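Local coordinates for protein arginase, mitochondrial (Medicago truncatula, PDB 6VSS) that hydrolyses L-arginine to urea and L-ornithine with two manganese ions per subunit, and also converts agmatine to putrescine, at residues B[256-270]-B[298-312]. Numbering follows the deposited sequence.
With MN (manganese (II) ion), chain J; MN (manganese (II) ion), chain I.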
# COMPACT_ATOMS: atom_id res chain seq x y z
N LYS B 256 28.57 -15.78 26.55
CA LYS B 256 29.98 -15.34 26.69
C LYS B 256 30.77 -16.05 25.60
O LYS B 256 30.98 -17.26 25.69
CB LYS B 256 30.48 -15.63 28.10
CG LYS B 256 29.48 -15.19 29.17
CD LYS B 256 29.87 -15.33 30.68
CE LYS B 256 28.66 -15.04 31.54
NZ LYS B 256 29.03 -14.75 32.94
N LEU B 257 31.12 -15.32 24.55
CA LEU B 257 31.63 -15.99 23.34
C LEU B 257 33.07 -15.57 23.17
O LEU B 257 33.43 -14.54 23.72
CB LEU B 257 30.79 -15.64 22.10
CG LEU B 257 29.38 -16.24 22.00
CD1 LEU B 257 28.75 -15.95 20.63
CD2 LEU B 257 29.36 -17.73 22.21
N GLY B 258 33.83 -16.34 22.42
CA GLY B 258 35.16 -15.92 21.95
C GLY B 258 36.26 -16.28 22.94
O GLY B 258 37.43 -16.07 22.59
N GLU B 259 35.94 -16.81 24.12
CA GLU B 259 37.02 -17.05 25.12
C GLU B 259 37.94 -18.14 24.57
O GLU B 259 37.48 -19.30 24.40
CB GLU B 259 36.43 -17.31 26.50
CG GLU B 259 35.78 -16.05 27.09
CD GLU B 259 35.50 -16.04 28.60
OE1 GLU B 259 36.48 -15.89 29.39
OE2 GLU B 259 34.30 -16.17 28.99
N GLY B 260 39.17 -17.75 24.23
CA GLY B 260 40.27 -18.63 23.78
C GLY B 260 40.31 -18.76 22.26
O GLY B 260 41.03 -19.64 21.77
N VAL B 261 39.54 -17.97 21.51
CA VAL B 261 39.74 -17.91 20.04
C VAL B 261 39.95 -16.45 19.71
O VAL B 261 40.15 -15.68 20.64
CB VAL B 261 38.59 -18.57 19.24
CG1 VAL B 261 38.56 -20.07 19.43
CG2 VAL B 261 37.23 -17.95 19.56
N LYS B 262 39.91 -16.05 18.46
CA LYS B 262 40.40 -14.71 18.06
C LYS B 262 39.32 -13.67 18.32
O LYS B 262 39.61 -12.47 18.23
CB LYS B 262 40.87 -14.80 16.61
CG LYS B 262 42.01 -15.78 16.38
CD LYS B 262 43.19 -15.44 17.27
CE LYS B 262 44.38 -16.37 17.14
NZ LYS B 262 45.25 -16.27 18.34
N GLY B 263 38.09 -14.08 18.62
CA GLY B 263 37.02 -13.14 18.98
C GLY B 263 35.68 -13.60 18.46
O GLY B 263 35.53 -14.82 18.12
N VAL B 264 34.74 -12.64 18.41
CA VAL B 264 33.29 -12.89 18.19
C VAL B 264 32.83 -12.14 16.94
O VAL B 264 33.05 -10.90 16.85
CB VAL B 264 32.45 -12.51 19.43
CG1 VAL B 264 30.97 -12.83 19.20
CG2 VAL B 264 32.95 -13.23 20.70
N TYR B 265 32.16 -12.86 16.04
CA TYR B 265 31.49 -12.27 14.84
C TYR B 265 29.97 -12.37 15.00
O TYR B 265 29.50 -13.48 15.41
CB TYR B 265 31.96 -12.99 13.59
CG TYR B 265 31.40 -12.40 12.33
CD1 TYR B 265 30.18 -12.81 11.80
CD2 TYR B 265 32.10 -11.40 11.69
CE1 TYR B 265 29.70 -12.25 10.62
CE2 TYR B 265 31.65 -10.87 10.49
CZ TYR B 265 30.43 -11.27 9.98
OH TYR B 265 30.02 -10.68 8.83
N VAL B 266 29.24 -11.28 14.74
CA VAL B 266 27.76 -11.23 14.94
C VAL B 266 27.06 -11.04 13.60
O VAL B 266 27.19 -10.00 13.01
CB VAL B 266 27.33 -10.15 15.93
CG1 VAL B 266 25.81 -10.19 16.11
CG2 VAL B 266 28.01 -10.32 17.30
N SER B 267 26.34 -12.05 13.13
CA SER B 267 25.64 -12.04 11.83
C SER B 267 24.14 -11.90 12.10
O SER B 267 23.55 -12.81 12.74
CB SER B 267 25.97 -13.27 11.08
OG SER B 267 25.22 -13.33 9.87
N ILE B 268 23.53 -10.81 11.70
CA ILE B 268 22.06 -10.62 11.90
C ILE B 268 21.34 -10.74 10.55
O ILE B 268 21.46 -9.81 9.68
CB ILE B 268 21.78 -9.29 12.60
CG1 ILE B 268 22.79 -9.06 13.74
CG2 ILE B 268 20.31 -9.26 13.03
CD1 ILE B 268 22.53 -7.89 14.65
N ASP B 269 20.59 -11.84 10.36
CA ASP B 269 19.62 -11.93 9.23
C ASP B 269 18.30 -11.28 9.68
O ASP B 269 17.76 -11.66 10.70
CB ASP B 269 19.56 -13.37 8.73
CG ASP B 269 18.63 -13.59 7.55
OD1 ASP B 269 17.70 -12.75 7.40
OD2 ASP B 269 18.73 -14.66 6.91
N VAL B 270 17.88 -10.21 9.00
CA VAL B 270 16.65 -9.42 9.32
C VAL B 270 15.44 -10.38 9.37
O VAL B 270 14.52 -10.09 10.15
CB VAL B 270 16.41 -8.29 8.31
CG1 VAL B 270 15.12 -7.50 8.63
CG2 VAL B 270 17.60 -7.34 8.29
N LEU B 298 21.94 -9.05 22.64
CA LEU B 298 23.11 -8.32 22.11
C LEU B 298 23.67 -7.43 23.21
O LEU B 298 24.92 -7.37 23.40
CB LEU B 298 22.63 -7.55 20.88
CG LEU B 298 23.70 -7.00 19.97
CD1 LEU B 298 24.70 -8.08 19.56
CD2 LEU B 298 23.04 -6.38 18.76
N GLN B 299 22.76 -6.82 23.97
CA GLN B 299 23.08 -5.93 25.11
C GLN B 299 23.78 -6.77 26.17
O GLN B 299 24.73 -6.29 26.77
CB GLN B 299 21.82 -5.18 25.57
CG GLN B 299 21.41 -4.10 24.56
CD GLN B 299 20.11 -3.36 24.85
OE1 GLN B 299 19.34 -3.75 25.73
NE2 GLN B 299 19.87 -2.27 24.12
N ASN B 300 23.42 -8.03 26.33
CA ASN B 300 23.96 -8.90 27.39
C ASN B 300 25.23 -9.61 26.91
O ASN B 300 25.95 -10.09 27.74
CB ASN B 300 22.90 -9.89 27.87
CG ASN B 300 21.95 -9.28 28.88
OD1 ASN B 300 22.36 -8.94 29.99
ND2 ASN B 300 20.69 -9.15 28.53
N LEU B 301 25.53 -9.63 25.61
CA LEU B 301 26.60 -10.52 25.07
C LEU B 301 27.98 -10.08 25.57
O LEU B 301 28.25 -8.90 25.49
CB LEU B 301 26.60 -10.50 23.54
CG LEU B 301 27.76 -11.25 22.89
CD1 LEU B 301 27.54 -12.74 23.01
CD2 LEU B 301 27.90 -10.87 21.42
N GLN B 302 28.79 -11.03 26.03
CA GLN B 302 30.21 -10.82 26.39
C GLN B 302 31.09 -11.45 25.32
O GLN B 302 30.78 -12.53 24.79
CB GLN B 302 30.48 -11.41 27.79
CG GLN B 302 29.64 -10.71 28.84
CD GLN B 302 29.80 -11.17 30.27
OE1 GLN B 302 29.81 -12.36 30.57
NE2 GLN B 302 29.87 -10.20 31.15
N GLY B 303 32.21 -10.82 25.07
CA GLY B 303 33.19 -11.26 24.07
C GLY B 303 33.70 -10.06 23.29
O GLY B 303 33.04 -9.00 23.24
N ASP B 304 34.88 -10.21 22.74
CA ASP B 304 35.51 -9.20 21.87
C ASP B 304 34.87 -9.35 20.49
O ASP B 304 35.28 -10.25 19.74
CB ASP B 304 37.02 -9.47 21.90
CG ASP B 304 37.79 -8.50 21.06
OD1 ASP B 304 37.22 -7.42 20.80
OD2 ASP B 304 38.92 -8.88 20.62
N ILE B 305 33.92 -8.48 20.16
CA ILE B 305 33.31 -8.39 18.79
C ILE B 305 34.31 -7.79 17.80
O ILE B 305 34.67 -6.57 17.89
CB ILE B 305 31.97 -7.66 18.81
CG1 ILE B 305 31.06 -8.22 19.90
CG2 ILE B 305 31.32 -7.75 17.44
CD1 ILE B 305 29.91 -7.32 20.24
N VAL B 306 34.74 -8.64 16.86
CA VAL B 306 35.75 -8.33 15.81
C VAL B 306 35.08 -8.02 14.45
O VAL B 306 35.69 -7.34 13.60
CB VAL B 306 36.79 -9.45 15.69
CG1 VAL B 306 37.45 -9.64 17.03
CG2 VAL B 306 36.23 -10.76 15.20
N GLY B 307 33.86 -8.47 14.22
CA GLY B 307 33.12 -8.09 13.02
C GLY B 307 31.65 -8.42 13.14
O GLY B 307 31.27 -9.11 14.08
N GLY B 308 30.88 -8.06 12.12
CA GLY B 308 29.44 -8.33 12.14
C GLY B 308 28.82 -8.00 10.81
O GLY B 308 29.47 -7.43 9.95
N ASP B 309 27.58 -8.41 10.63
CA ASP B 309 26.86 -8.11 9.38
C ASP B 309 25.36 -7.99 9.69
O ASP B 309 24.87 -8.47 10.75
CB ASP B 309 27.27 -9.07 8.27
CG ASP B 309 26.87 -10.49 8.53
OD1 ASP B 309 25.65 -10.69 8.81
OD2 ASP B 309 27.75 -11.39 8.39
N VAL B 310 24.70 -7.23 8.86
CA VAL B 310 23.23 -7.13 8.83
C VAL B 310 22.79 -7.38 7.39
O VAL B 310 23.18 -6.58 6.56
CB VAL B 310 22.74 -5.79 9.38
CG1 VAL B 310 21.21 -5.75 9.36
CG2 VAL B 310 23.27 -5.59 10.79
N VAL B 311 22.09 -8.51 7.14
CA VAL B 311 21.79 -9.07 5.81
C VAL B 311 20.29 -9.28 5.62
O VAL B 311 19.60 -9.29 6.63
CB VAL B 311 22.56 -10.36 5.59
CG1 VAL B 311 24.05 -10.06 5.71
CG2 VAL B 311 22.16 -11.47 6.53
N GLU B 312 19.91 -9.35 4.34
CA GLU B 312 18.63 -9.85 3.84
C GLU B 312 17.55 -8.77 4.08
O GLU B 312 16.38 -9.05 3.76
CB GLU B 312 18.26 -11.18 4.53
CG GLU B 312 19.08 -12.40 4.10
CD GLU B 312 18.81 -13.03 2.75
OE1 GLU B 312 19.76 -13.71 2.22
OE2 GLU B 312 17.73 -12.82 2.19
MN MN J . 20.25 -16.27 6.53
MN MN I . 17.14 -16.04 6.67
O HOH W 1 35.88 -12.85 23.31
O HOH W 2 18.64 -17.33 5.80
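Backbone hydrogen bonds pair strands 264-269 and 305-311 in parallel, running on to D304 and V270, within a beta-alpha-beta unit of the arginase sheet. V264 O accepts from V306 N (2.8 Å), and a beta bulge then shifts the register by one. Glycines suit the next positions: a side chain at G307 would press on Y265 CD2, and one at G308 would run into V266 O. G308 CA lies over one face of the Y265 ring, a CH-pi contact 3.9 Å from its centroid.

Y265, S267 and D309 share one sheet face. With CG anti to the backbone N (chi1 -176°), Y265 swings its ring across D309, whose OD2 meets the ring edge in plane and accepts from Y265 OH at a very short 2.4 Å. S267 OG donates to D309 OD1 on its syn side (2.9 Å) and is also hydrogen-bonded to NE2 of H160, whose ND1 binds manganese. A phenylalanine in place of Y265 would probably leave D309 OD2 without this donor.

On the other face, with V264 and I268, branched V266 suits the apolar cover: CG1 meets L298 CD1 of the helix (4.2 Å), and CG2 meets L301 CD2, just past the helix end, tip to tip.

D269 OD2 bridges the manganese ions of chains I (2.1 Å) and J (2.2 Å). The hydrogen-bonded series Y265, D309, S267, H160 forms a buried second shell, likely to orient and polarise the histidine.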